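Long-range contacts in deoxyhypusine synthase, putative (Entamoeba histolytica, PDB 7L9R), which probably acts as a deoxyhypusine synthase, an NAD-dependent transferase that builds deoxyhypusine on a lysine of the translation factor eIF5A: residues 185-190 and 240-245; 172-177 and 229-234; 123-128 and 205-210. All blocks are in the same frame, centred on the assembly; numbering follows the deposited sequence.

Contact 1 of 3, residues 185-190 and 240-245; sequences MPFTPS and VRLMVD
The pyrrolidine ring of P186 and the side chain of M243 form the apolar centre of this contact. The methyl CE of M243 reaches the ring carbon CD of P186 at 3.5 Å, while M243 CB lies 3.7 Å from P186 CB, so both ends of the methionine meet the same proline. The bend at chi3 of M243 (-42°) folds CE back over the ring. To one side, F187 and L242 cross at about a right angle, with L242 CD1 3.7 Å from F187 CD2; I177 of helix 160-179 and M195 of the helix that follows, 189-200, also pack on the phenylalanine. Further along, P189 CD sits 3.9 Å from V244 CG1, a branch placed anti to the backbone N of V244.

Between these side chains two extended loop stretches meet in a single beta bridge, F187 with V244, whose flanking hydrogen bonds are unequal. D245 N gives the shorter one, 2.8 Å to F187 O with an N-H...O angle of 160°. F187 N lies 3.2 Å from M243 O at an N-H...O angle of 142° and stands above the carbonyl plane, a more bent geometry. F187 O also receives a CA-H...O contact from V244 CA at 3.3 Å, so two neighbouring groups converge on one carbonyl.

At the polar edge, both segments run into helices and each contributes a capping side chain. T188, at the N-cap of helix 189-200, bonds through OG1 to Q191 N and to D249. D245 OD1 accepts from V247 N and also from V244 N of the second subunit, while D245 OD2 accepts from Q248 NE2. The reciprocal bond, from V244 N to D245 OD1 of that subunit, carries this loop pairing into the subunit interface.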
ATOM      1  N   MET B 185      36.497 -26.121   5.696  1.00101.61           N
ATOM      2  CA  MET B 185      36.190 -25.216   4.595  1.00 82.69           C
ATOM      3  C   MET B 185      34.684 -24.986   4.541  1.00 96.51           C
ATOM      4  O   MET B 185      33.905 -25.953   4.622  1.00102.64           O
ATOM      5  CB  MET B 185      36.696 -25.769   3.256  1.00 83.36           C
ATOM      6  CG  MET B 185      38.217 -25.889   3.161  1.00 99.71           C
ATOM      7  SD  MET B 185      39.058 -24.292   3.116  1.00107.89           S
ATOM      8  CE  MET B 185      38.128 -23.486   1.808  1.00 96.83           C
ATOM      9  N   PRO B 186      34.234 -23.735   4.434  1.00 93.62           N
ATOM     10  CA  PRO B 186      32.795 -23.457   4.498  1.00 78.42           C
ATOM     11  C   PRO B 186      32.013 -23.981   3.305  1.00 70.55           C
ATOM     12  O   PRO B 186      32.526 -24.106   2.189  1.00 74.10           O
ATOM     13  CB  PRO B 186      32.732 -21.925   4.544  1.00 69.01           C
ATOM     14  CG  PRO B 186      34.013 -21.476   3.926  1.00 76.10           C
ATOM     15  CD  PRO B 186      35.035 -22.505   4.291  1.00 82.19           C
ATOM     16  N   PHE B 187      30.761 -24.316   3.582  1.00 63.99           N
ATOM     17  CA  PHE B 187      29.709 -24.653   2.638  1.00 63.94           C
ATOM     18  C   PHE B 187      28.964 -23.394   2.193  1.00 61.42           C
ATOM     19  O   PHE B 187      28.933 -22.385   2.898  1.00 58.94           O
ATOM     20  CB  PHE B 187      28.741 -25.639   3.286  1.00 63.54           C
ATOM     21  CG  PHE B 187      29.372 -26.948   3.640  1.00 71.75           C
ATOM     22  CD1 PHE B 187      29.539 -27.929   2.678  1.00 69.83           C
ATOM     23  CD2 PHE B 187      29.872 -27.167   4.914  1.00 76.68           C
ATOM     24  CE1 PHE B 187      30.140 -29.138   2.996  1.00 79.87           C
ATOM     25  CE2 PHE B 187      30.487 -28.369   5.237  1.00 82.12           C
ATOM     26  CZ  PHE B 187      30.618 -29.355   4.277  1.00 83.79           C
ATOM     27  N   THR B 188      28.358 -23.460   1.009  1.00 58.20           N
ATOM     28  CA  THR B 188      27.472 -22.384   0.603  1.00 51.21           C
ATOM     29  C   THR B 188      26.028 -22.795   0.827  1.00 52.29           C
ATOM     30  O   THR B 188      25.734 -23.978   1.007  1.00 54.65           O
ATOM     31  CB  THR B 188      27.684 -22.022  -0.871  1.00 56.57           C
ATOM     32  OG1 THR B 188      27.089 -23.022  -1.703  1.00 54.88           O
ATOM     33  CG2 THR B 188      29.161 -21.919  -1.183  1.00 54.34           C
ATOM     34  N   PRO B 189      25.090 -21.845   0.849  1.00 54.74           N
ATOM     35  CA  PRO B 189      23.678 -22.239   0.993  1.00 48.25           C
ATOM     36  C   PRO B 189      23.209 -23.213  -0.074  1.00 50.93           C
ATOM     37  O   PRO B 189      22.574 -24.224   0.256  1.00 49.89           O
ATOM     38  CB  PRO B 189      22.941 -20.897   0.920  1.00 43.08           C
ATOM     39  CG  PRO B 189      23.919 -19.929   1.481  1.00 50.06           C
ATOM     40  CD  PRO B 189      25.272 -20.390   1.010  1.00 51.48           C
ATOM     41  N   SER B 190      23.542 -22.965  -1.343  1.00 47.23           N
ATOM     42  CA  SER B 190      23.080 -23.856  -2.405  1.00 52.65           C
ATOM     43  C   SER B 190      23.636 -25.264  -2.222  1.00 52.32           C
ATOM     44  O   SER B 190      22.944 -26.251  -2.499  1.00 46.50           O
ATOM     45  CB  SER B 190      23.476 -23.306  -3.776  1.00 43.52           C
ATOM     46  OG  SER B 190      24.846 -23.555  -4.044  1.00 46.30           O
ATOM     47  N   VAL B 240      29.224 -25.020  17.513  1.00130.18           N
ATOM     48  CA  VAL B 240      28.900 -25.295  16.118  1.00117.29           C
ATOM     49  C   VAL B 240      30.057 -24.802  15.262  1.00111.02           C
ATOM     50  O   VAL B 240      30.393 -23.612  15.278  1.00107.80           O
ATOM     51  CB  VAL B 240      27.575 -24.633  15.709  1.00112.45           C
ATOM     52  CG1 VAL B 240      27.476 -24.519  14.193  1.00 96.34           C
ATOM     53  CG2 VAL B 240      26.399 -25.434  16.244  1.00105.08           C
ATOM     54  N   ARG B 241      30.654 -25.713  14.499  1.00105.28           N
ATOM     55  CA  ARG B 241      31.789 -25.407  13.642  1.00103.59           C
ATOM     56  C   ARG B 241      31.403 -25.212  12.181  1.00 92.89           C
ATOM     57  O   ARG B 241      32.273 -24.912  11.359  1.00 90.24           O
ATOM     58  CB  ARG B 241      32.844 -26.505  13.783  1.00110.66           C
ATOM     59  CG  ARG B 241      33.357 -26.627  15.211  1.00109.60           C
ATOM     60  CD  ARG B 241      34.283 -27.807  15.384  1.00109.74           C
ATOM     61  NE  ARG B 241      33.551 -29.024  15.708  1.00108.77           N
ATOM     62  CZ  ARG B 241      33.232 -29.965  14.831  1.00118.59           C
ATOM     63  NH1 ARG B 241      33.548 -29.850  13.551  1.00122.96           N
ATOM     64  NH2 ARG B 241      32.581 -31.048  15.247  1.00121.15           N
ATOM     65  N   LEU B 242      30.132 -25.396  11.839  1.00 83.36           N
ATOM     66  CA  LEU B 242      29.672 -25.132  10.484  1.00 71.20           C
ATOM     67  C   LEU B 242      29.901 -23.670  10.123  1.00 74.86           C
ATOM     68  O   LEU B 242      29.656 -22.766  10.928  1.00 80.84           O
ATOM     69  CB  LEU B 242      28.191 -25.485  10.355  1.00 64.18           C
ATOM     70  CG  LEU B 242      27.519 -25.224   9.008  1.00 67.29           C
ATOM     71  CD1 LEU B 242      28.095 -26.124   7.927  1.00 68.23           C
ATOM     72  CD2 LEU B 242      26.011 -25.419   9.126  1.00 68.90           C
ATOM     73  N   MET B 243      30.380 -23.441   8.905  1.00 72.09           N
ATOM     74  CA  MET B 243      30.561 -22.105   8.359  1.00 57.23           C
ATOM     75  C   MET B 243      29.779 -21.998   7.057  1.00 68.93           C
ATOM     76  O   MET B 243      29.650 -22.974   6.312  1.00 64.15           O
ATOM     77  CB  MET B 243      32.042 -21.819   8.140  1.00 63.68           C
ATOM     78  CG  MET B 243      32.824 -21.861   9.435  1.00 69.74           C
ATOM     79  SD  MET B 243      34.592 -21.579   9.276  1.00 87.28           S
ATOM     80  CE  MET B 243      34.964 -22.549   7.822  1.00 90.89           C
ATOM     81  N   VAL B 244      29.240 -20.811   6.788  1.00 60.72           N
ATOM     82  CA  VAL B 244      28.401 -20.588   5.615  1.00 49.97           C
ATOM     83  C   VAL B 244      28.980 -19.422   4.828  1.00 59.89           C
ATOM     84  O   VAL B 244      28.964 -18.277   5.298  1.00 63.79           O
ATOM     85  CB  VAL B 244      26.934 -20.322   5.982  1.00 55.45           C
ATOM     86  CG1 VAL B 244      26.137 -19.951   4.740  1.00 48.01           C
ATOM     87  CG2 VAL B 244      26.311 -21.545   6.644  1.00 48.13           C
ATOM     88  N   ASP B 245      29.502 -19.713   3.638  1.00 54.43           N
ATOM     89  CA  ASP B 245      30.047 -18.697   2.753  1.00 51.14           C
ATOM     90  C   ASP B 245      28.997 -18.250   1.745  1.00 60.43           C
ATOM     91  O   ASP B 245      28.254 -19.068   1.195  1.00 54.76           O
ATOM     92  CB  ASP B 245      31.273 -19.207   2.002  1.00 53.66           C
ATOM     93  CG  ASP B 245      31.721 -18.247   0.912  1.00 65.83           C
ATOM     94  OD1 ASP B 245      31.838 -17.032   1.197  1.00 63.24           O
ATOM     95  OD2 ASP B 245      31.927 -18.696  -0.235  1.00 65.15           O
TER

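Contact 2 of 3, residues 172-177 and 229-234; sequences EFILDI and TCITEL
C230 opens the contact from helix 226-237: its CB lies 4.1 Å from CD1 of I174, the end of the longer isoleucine branch. That branch starts anti to the carbonyl carbon of I174 (chi1 -68°) and continues extended, which carries CD1 across to the other helix. One residue on, I231 presents CG1 to the same methyl at 3.9 Å, the two isoleucines crossing at about a right angle. These two residues also give the nearest backbone approach, with I174 CA and I231 CA 7.7 Å apart.

E233, the residue before L234, forms salt bridges with K167 and K171 of helix 160-179. A turn after C230, L234 sets off toward helix 160-179 and divides its two methyls between consecutive residues. L234 CD1 rests against I174 CG2 at 3.7 Å; L234 CD2 meets L175, reaching its CD1 at 3.9 Å. The leucine therefore straddles I174 and L175, crossing each obliquely.

The short helical segments cross at -66° with their axes 10.6 Å apart, a steep angle that confines the meeting to a few residues. F227, one turn before I231, extends the apolar patch to F173 and I174.

No hydrogen bond joins the two segments, and every contact between them is between aliphatic carbons. The chemistry implies an association held by hydrophobic burial, with the charged pairs of E233 adding polar ties at its border.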
ATOM      1  N   GLU B 172      20.169 -32.866  13.301  1.00 67.16           N
ATOM      2  CA  GLU B 172      20.913 -34.077  12.974  1.00 75.53           C
ATOM      3  C   GLU B 172      21.715 -33.895  11.693  1.00 72.62           C
ATOM      4  O   GLU B 172      22.857 -34.358  11.596  1.00 71.00           O
ATOM      5  CB  GLU B 172      19.959 -35.267  12.862  1.00 71.41           C
ATOM      6  CG  GLU B 172      19.293 -35.642  14.177  1.00 73.27           C
ATOM      7  CD  GLU B 172      18.411 -36.864  14.054  1.00 95.95           C
ATOM      8  OE1 GLU B 172      18.791 -37.798  13.313  1.00103.75           O
ATOM      9  OE2 GLU B 172      17.340 -36.893  14.698  1.00101.56           O
ATOM     10  N   PHE B 173      21.142 -33.192  10.713  1.00 67.97           N
ATOM     11  CA  PHE B 173      21.872 -32.893   9.487  1.00 66.34           C
ATOM     12  C   PHE B 173      23.090 -32.018   9.766  1.00 64.40           C
ATOM     13  O   PHE B 173      24.180 -32.274   9.244  1.00 72.32           O
ATOM     14  CB  PHE B 173      20.927 -32.229   8.484  1.00 57.56           C
ATOM     15  CG  PHE B 173      21.622 -31.542   7.341  1.00 56.94           C
ATOM     16  CD1 PHE B 173      22.123 -32.268   6.271  1.00 63.93           C
ATOM     17  CD2 PHE B 173      21.723 -30.159   7.312  1.00 54.64           C
ATOM     18  CE1 PHE B 173      22.748 -31.629   5.206  1.00 60.55           C
ATOM     19  CE2 PHE B 173      22.345 -29.512   6.256  1.00 51.20           C
ATOM     20  CZ  PHE B 173      22.854 -30.246   5.200  1.00 57.89           C
ATOM     21  N   ILE B 174      22.926 -30.987  10.594  1.00 65.26           N
ATOM     22  CA  ILE B 174      24.047 -30.106  10.909  1.00 69.72           C
ATOM     23  C   ILE B 174      25.148 -30.886  11.618  1.00 78.32           C
ATOM     24  O   ILE B 174      26.339 -30.720  11.328  1.00 88.08           O
ATOM     25  CB  ILE B 174      23.560 -28.908  11.744  1.00 66.99           C
ATOM     26  CG1 ILE B 174      22.667 -28.009  10.892  1.00 64.06           C
ATOM     27  CG2 ILE B 174      24.749 -28.110  12.270  1.00 73.88           C
ATOM     28  CD1 ILE B 174      21.873 -26.991  11.686  1.00 59.98           C
ATOM     29  N   LEU B 175      24.766 -31.749  12.561  1.00 82.14           N
ATOM     30  CA  LEU B 175      25.752 -32.543  13.285  1.00 87.76           C
ATOM     31  C   LEU B 175      26.406 -33.595  12.394  1.00 95.96           C
ATOM     32  O   LEU B 175      27.586 -33.913  12.581  1.00102.04           O
ATOM     33  CB  LEU B 175      25.101 -33.206  14.497  1.00 88.15           C
ATOM     34  CG  LEU B 175      24.634 -32.266  15.604  1.00 89.23           C
ATOM     35  CD1 LEU B 175      23.828 -33.033  16.645  1.00 89.89           C
ATOM     36  CD2 LEU B 175      25.822 -31.559  16.240  1.00 91.83           C
ATOM     37  N   ASP B 176      25.662 -34.155  11.433  1.00 87.42           N
ATOM     38  CA  ASP B 176      26.253 -35.140  10.530  1.00 86.57           C
ATOM     39  C   ASP B 176      27.334 -34.513   9.663  1.00 94.70           C
ATOM     40  O   ASP B 176      28.331 -35.169   9.338  1.00104.77           O
ATOM     41  CB  ASP B 176      25.187 -35.805   9.660  1.00 83.09           C
ATOM     42  CG  ASP B 176      24.561 -37.014  10.331  1.00 97.60           C
ATOM     43  OD1 ASP B 176      24.794 -37.213  11.542  1.00106.33           O
ATOM     44  OD2 ASP B 176      23.856 -37.782   9.643  1.00 97.01           O
ATOM     45  N   ILE B 177      27.144 -33.257   9.249  1.00 80.99           N
ATOM     46  CA  ILE B 177      28.170 -32.601   8.446  1.00 91.32           C
ATOM     47  C   ILE B 177      29.468 -32.502   9.229  1.00102.45           C
ATOM     48  O   ILE B 177      30.557 -32.759   8.697  1.00109.49           O
ATOM     49  CB  ILE B 177      27.699 -31.203   8.009  1.00 87.73           C
ATOM     50  CG1 ILE B 177      26.551 -31.288   7.012  1.00 75.68           C
ATOM     51  CG2 ILE B 177      28.868 -30.397   7.462  1.00 81.52           C
ATOM     52  CD1 ILE B 177      26.021 -29.940   6.647  1.00 73.59           C
ATOM     53  N   THR B 229      18.180 -20.745  13.540  1.00 55.92           N
ATOM     54  CA  THR B 229      17.766 -21.046  14.909  1.00 59.80           C
ATOM     55  C   THR B 229      18.365 -22.362  15.393  1.00 63.84           C
ATOM     56  O   THR B 229      18.842 -22.454  16.530  1.00 64.85           O
ATOM     57  CB  THR B 229      16.240 -21.102  14.999  1.00 64.01           C
ATOM     58  OG1 THR B 229      15.683 -19.875  14.514  1.00 63.86           O
ATOM     59  CG2 THR B 229      15.791 -21.339  16.442  1.00 63.49           C
ATOM     60  N   CYS B 230      18.361 -23.388  14.535  1.00 55.32           N
ATOM     61  CA  CYS B 230      18.935 -24.675  14.917  1.00 55.72           C
ATOM     62  C   CYS B 230      20.436 -24.577  15.131  1.00 62.82           C
ATOM     63  O   CYS B 230      20.987 -25.263  16.000  1.00 70.06           O
ATOM     64  CB  CYS B 230      18.617 -25.728  13.858  1.00 51.28           C
ATOM     65  SG  CYS B 230      16.868 -26.101  13.741  1.00 54.44           S
ATOM     66  N   ILE B 231      21.120 -23.745  14.343  1.00 66.65           N
ATOM     67  CA  ILE B 231      22.538 -23.507  14.587  1.00 61.16           C
ATOM     68  C   ILE B 231      22.735 -22.886  15.962  1.00 72.81           C
ATOM     69  O   ILE B 231      23.614 -23.299  16.727  1.00 75.53           O
ATOM     70  CB  ILE B 231      23.133 -22.621  13.479  1.00 64.74           C
ATOM     71  CG1 ILE B 231      23.248 -23.398  12.171  1.00 62.14           C
ATOM     72  CG2 ILE B 231      24.485 -22.047  13.913  1.00 69.19           C
ATOM     73  CD1 ILE B 231      23.669 -22.541  11.004  1.00 57.01           C
ATOM     74  N   THR B 232      21.900 -21.900  16.303  1.00 69.33           N
ATOM     75  CA  THR B 232      22.033 -21.198  17.575  1.00 70.57           C
ATOM     76  C   THR B 232      21.814 -22.144  18.749  1.00 80.60           C
ATOM     77  O   THR B 232      22.587 -22.144  19.715  1.00 76.31           O
ATOM     78  CB  THR B 232      21.032 -20.044  17.629  1.00 71.30           C
ATOM     79  OG1 THR B 232      21.355 -19.072  16.626  1.00 76.05           O
ATOM     80  CG2 THR B 232      21.050 -19.384  18.999  1.00 77.73           C
ATOM     81  N   GLU B 233      20.770 -22.975  18.671  1.00 72.35           N
ATOM     82  CA  GLU B 233      20.476 -23.902  19.759  1.00 72.79           C
ATOM     83  C   GLU B 233      21.545 -24.979  19.881  1.00 79.91           C
ATOM     84  O   GLU B 233      21.970 -25.312  20.995  1.00 82.61           O
ATOM     85  CB  GLU B 233      19.095 -24.520  19.550  1.00 72.07           C
ATOM     86  CG  GLU B 233      17.975 -23.500  19.628  1.00 68.34           C
ATOM     87  CD  GLU B 233      16.618 -24.085  19.305  1.00 75.59           C
ATOM     88  OE1 GLU B 233      16.548 -25.279  18.938  1.00 74.70           O
ATOM     89  OE2 GLU B 233      15.618 -23.348  19.429  1.00 78.15           O
ATOM     90  N   LEU B 234      22.010 -25.517  18.749  1.00 78.45           N
ATOM     91  CA  LEU B 234      23.079 -26.510  18.796  1.00 88.96           C
ATOM     92  C   LEU B 234      24.342 -25.939  19.416  1.00 96.87           C
ATOM     93  O   LEU B 234      25.056 -26.640  20.143  1.00100.46           O
ATOM     94  CB  LEU B 234      23.385 -27.033  17.396  1.00 82.99           C
ATOM     95  CG  LEU B 234      22.590 -28.237  16.930  1.00 82.95           C
ATOM     96  CD1 LEU B 234      22.930 -28.538  15.486  1.00 88.90           C
ATOM     97  CD2 LEU B 234      22.947 -29.410  17.823  1.00 78.62           C
TER

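Contact 3 of 3, residues 123-128 and 205-210; sequences GAIETD and SVITWA
The carboxylate of D128 lies against the first turn of helix 206-212, covering the N-H groups of V206 and I207. Its CG is anti to the backbone N of D128 (chi1 -174°), which extends the acid toward that helix start. V206 N donates to D128 OD1 at 2.9 Å, and I207 N donates to D128 OD2, also at 2.9 Å, with N-H...O angles both close to 164°. Both oxygens are met on their syn sides, a little out of the carboxylate plane, so the two nearly straight bonds fix the rotation of the group.

Carbon atoms close in around the acid. S205 CB is 3.4 Å from D128 OD2, and CG2 of I207 approaches the same oxygen at 3.5 Å. That I207 methyl also meets I125 CD1 at 3.8 Å, the side chains of I125 and I207 crossing obliquely; I193 of helix 189-200 touches both isoleucines.

D128 OD1 has a second strong partner, the salt bridge to R103 NE, which would be expected to help keep the buried acid ionised. The positive end of the dipole of helix 206-212 should act in the same sense. Near the helix start, S205 OG and T208 OG1 are hydrogen-bonded at 3.0 Å.

The short helices stand nearly perpendicular, at 100° between their N-to-C directions. S205 holds the N-cap position, and the buried D128 from another helix accepts from the first-turn amides of V206 and I207, within an alpha/beta fold where both helices flank the parallel sheet.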
ATOM      1  N   GLY B 123      13.332 -19.360   5.397  1.00 42.67           N
ATOM      2  CA  GLY B 123      12.188 -20.143   5.798  1.00 39.88           C
ATOM      3  C   GLY B 123      11.645 -21.069   4.723  1.00 46.77           C
ATOM      4  O   GLY B 123      10.911 -22.007   5.050  1.00 41.37           O
ATOM      5  N   ALA B 124      11.983 -20.832   3.454  1.00 40.67           N
ATOM      6  CA  ALA B 124      11.378 -21.600   2.371  1.00 40.65           C
ATOM      7  C   ALA B 124      11.815 -23.056   2.415  1.00 44.05           C
ATOM      8  O   ALA B 124      10.982 -23.966   2.328  1.00 43.65           O
ATOM      9  CB  ALA B 124      11.733 -20.987   1.019  1.00 35.46           C
ATOM     10  N   ILE B 125      13.118 -23.293   2.567  1.00 42.93           N
ATOM     11  CA  ILE B 125      13.627 -24.659   2.553  1.00 45.46           C
ATOM     12  C   ILE B 125      13.061 -25.454   3.726  1.00 47.12           C
ATOM     13  O   ILE B 125      12.679 -26.623   3.579  1.00 47.17           O
ATOM     14  CB  ILE B 125      15.171 -24.650   2.549  1.00 41.48           C
ATOM     15  CG1 ILE B 125      15.690 -23.871   1.336  1.00 40.65           C
ATOM     16  CG2 ILE B 125      15.724 -26.062   2.544  1.00 45.32           C
ATOM     17  CD1 ILE B 125      15.093 -24.327   0.008  1.00 40.36           C
ATOM     18  N   GLU B 126      12.992 -24.836   4.906  1.00 43.05           N
ATOM     19  CA  GLU B 126      12.521 -25.561   6.081  1.00 45.26           C
ATOM     20  C   GLU B 126      11.034 -25.882   5.976  1.00 44.11           C
ATOM     21  O   GLU B 126      10.581 -26.906   6.500  1.00 45.20           O
ATOM     22  CB  GLU B 126      12.816 -24.755   7.347  1.00 49.79           C
ATOM     23  CG  GLU B 126      14.293 -24.436   7.540  1.00 51.34           C
ATOM     24  CD  GLU B 126      14.686 -23.069   6.984  1.00 48.52           C
ATOM     25  OE1 GLU B 126      14.253 -22.728   5.859  1.00 44.33           O
ATOM     26  OE2 GLU B 126      15.436 -22.344   7.673  1.00 47.39           O
ATOM     27  N   THR B 127      10.268 -25.021   5.301  1.00 41.06           N
ATOM     28  CA  THR B 127       8.856 -25.302   5.057  1.00 48.29           C
ATOM     29  C   THR B 127       8.687 -26.508   4.143  1.00 43.07           C
ATOM     30  O   THR B 127       7.834 -27.367   4.393  1.00 44.84           O
ATOM     31  CB  THR B 127       8.188 -24.067   4.455  1.00 42.93           C
ATOM     32  OG1 THR B 127       8.343 -22.973   5.361  1.00 45.04           O
ATOM     33  CG2 THR B 127       6.702 -24.297   4.184  1.00 39.94           C
ATOM     34  N   ASP B 128       9.508 -26.594   3.089  1.00 40.29           N
ATOM     35  CA  ASP B 128       9.444 -27.728   2.172  1.00 42.71           C
ATOM     36  C   ASP B 128       9.738 -29.034   2.901  1.00 52.58           C
ATOM     37  O   ASP B 128       9.038 -30.038   2.705  1.00 46.88           O
ATOM     38  CB  ASP B 128      10.426 -27.492   1.021  1.00 40.76           C
ATOM     39  CG  ASP B 128      10.345 -28.552  -0.072  1.00 50.65           C
ATOM     40  OD1 ASP B 128       9.221 -28.895  -0.511  1.00 42.32           O
ATOM     41  OD2 ASP B 128      11.421 -29.018  -0.518  1.00 43.17           O
ATOM     42  N   SER B 205       8.819 -33.242  -2.163  1.00 47.50           N
ATOM     43  CA  SER B 205       9.485 -32.000  -1.801  1.00 50.32           C
ATOM     44  C   SER B 205      10.185 -31.370  -3.001  1.00 45.56           C
ATOM     45  O   SER B 205      10.633 -32.057  -3.927  1.00 51.10           O
ATOM     46  CB  SER B 205      10.499 -32.235  -0.682  1.00 46.74           C
ATOM     47  OG  SER B 205      11.734 -32.665  -1.211  1.00 47.92           O
ATOM     48  N   VAL B 206      10.261 -30.041  -2.972  1.00 46.65           N
ATOM     49  CA  VAL B 206      10.987 -29.302  -3.999  1.00 43.15           C
ATOM     50  C   VAL B 206      12.473 -29.658  -3.966  1.00 50.11           C
ATOM     51  O   VAL B 206      13.084 -29.940  -5.007  1.00 46.68           O
ATOM     52  CB  VAL B 206      10.760 -27.788  -3.821  1.00 44.51           C
ATOM     53  CG1 VAL B 206      11.677 -26.988  -4.734  1.00 36.93           C
ATOM     54  CG2 VAL B 206       9.286 -27.425  -4.072  1.00 37.67           C
ATOM     55  N   ILE B 207      13.074 -29.683  -2.769  1.00 39.56           N
ATOM     56  CA  ILE B 207      14.534 -29.787  -2.709  1.00 47.81           C
ATOM     57  C   ILE B 207      15.023 -31.167  -3.140  1.00 48.49           C
ATOM     58  O   ILE B 207      16.103 -31.286  -3.731  1.00 56.57           O
ATOM     59  CB  ILE B 207      15.077 -29.421  -1.311  1.00 45.67           C
ATOM     60  CG1 ILE B 207      14.592 -30.413  -0.252  1.00 49.45           C
ATOM     61  CG2 ILE B 207      14.697 -27.990  -0.945  1.00 44.58           C
ATOM     62  CD1 ILE B 207      15.232 -30.196   1.097  1.00 44.73           C
ATOM     63  N   THR B 208      14.258 -32.229  -2.883  1.00 48.07           N
ATOM     64  CA  THR B 208      14.703 -33.540  -3.352  1.00 51.27           C
ATOM     65  C   THR B 208      14.765 -33.580  -4.872  1.00 47.96           C
ATOM     66  O   THR B 208      15.733 -34.091  -5.449  1.00 50.46           O
ATOM     67  CB  THR B 208      13.792 -34.648  -2.828  1.00 52.84           C
ATOM     68  OG1 THR B 208      13.922 -34.752  -1.401  1.00 48.75           O
ATOM     69  CG2 THR B 208      14.153 -35.982  -3.480  1.00 43.78           C
ATOM     70  N   TRP B 209      13.750 -33.027  -5.539  1.00 49.87           N
ATOM     71  CA  TRP B 209      13.741 -33.014  -6.998  1.00 52.19           C
ATOM     72  C   TRP B 209      14.752 -32.022  -7.561  1.00 51.37           C
ATOM     73  O   TRP B 209      15.252 -32.221  -8.673  1.00 54.36           O
ATOM     74  CB  TRP B 209      12.340 -32.702  -7.515  1.00 48.26           C
ATOM     75  CG  TRP B 209      11.444 -33.914  -7.563  1.00 54.36           C
ATOM     76  CD1 TRP B 209      10.429 -34.215  -6.705  1.00 46.88           C
ATOM     77  CD2 TRP B 209      11.496 -34.983  -8.515  1.00 50.41           C
ATOM     78  NE1 TRP B 209       9.846 -35.398  -7.060  1.00 56.50           N
ATOM     79  CE2 TRP B 209      10.479 -35.894  -8.169  1.00 56.11           C
ATOM     80  CE3 TRP B 209      12.302 -35.258  -9.624  1.00 56.16           C
ATOM     81  CZ2 TRP B 209      10.242 -37.066  -8.894  1.00 52.14           C
ATOM     82  CZ3 TRP B 209      12.063 -36.430 -10.351  1.00 62.02           C
ATOM     83  CH2 TRP B 209      11.039 -37.312  -9.982  1.00 54.55           C
ATOM     84  N   ALA B 210      15.053 -30.947  -6.829  1.00 47.90           N
ATOM     85  CA  ALA B 210      16.087 -30.033  -7.301  1.00 49.74           C
ATOM     86  C   ALA B 210      17.456 -30.695  -7.269  1.00 52.39           C
ATOM     87  O   ALA B 210      18.266 -30.509  -8.185  1.00 48.60           O
ATOM     88  CB  ALA B 210      16.082 -28.753  -6.475  1.00 41.94           C
TER

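From the N terminus, 123-128 opens first and is joined to 205-210 by contact 3; within that span 172-177 departs, to be met by 229-234 in contact 2, and 185-190 pairs last, with 240-245 in contact 1. No pair nests inside another: each loop crosses the other two. Contacts 1 and 2 are neighbours, their centres 12 Å apart, touching where F187 packs on I177 and V240 on L234; both reach the second subunit. Contact 3 lies nearer the chain's centre, about 19 Å from contact 1 and 17 Å from contact 2 between centres. It joins helices 124-130 and 206-212, contact 2 helices 160-179 and 226-237, and contact 1 the loops before helices 189-200 and 247-258.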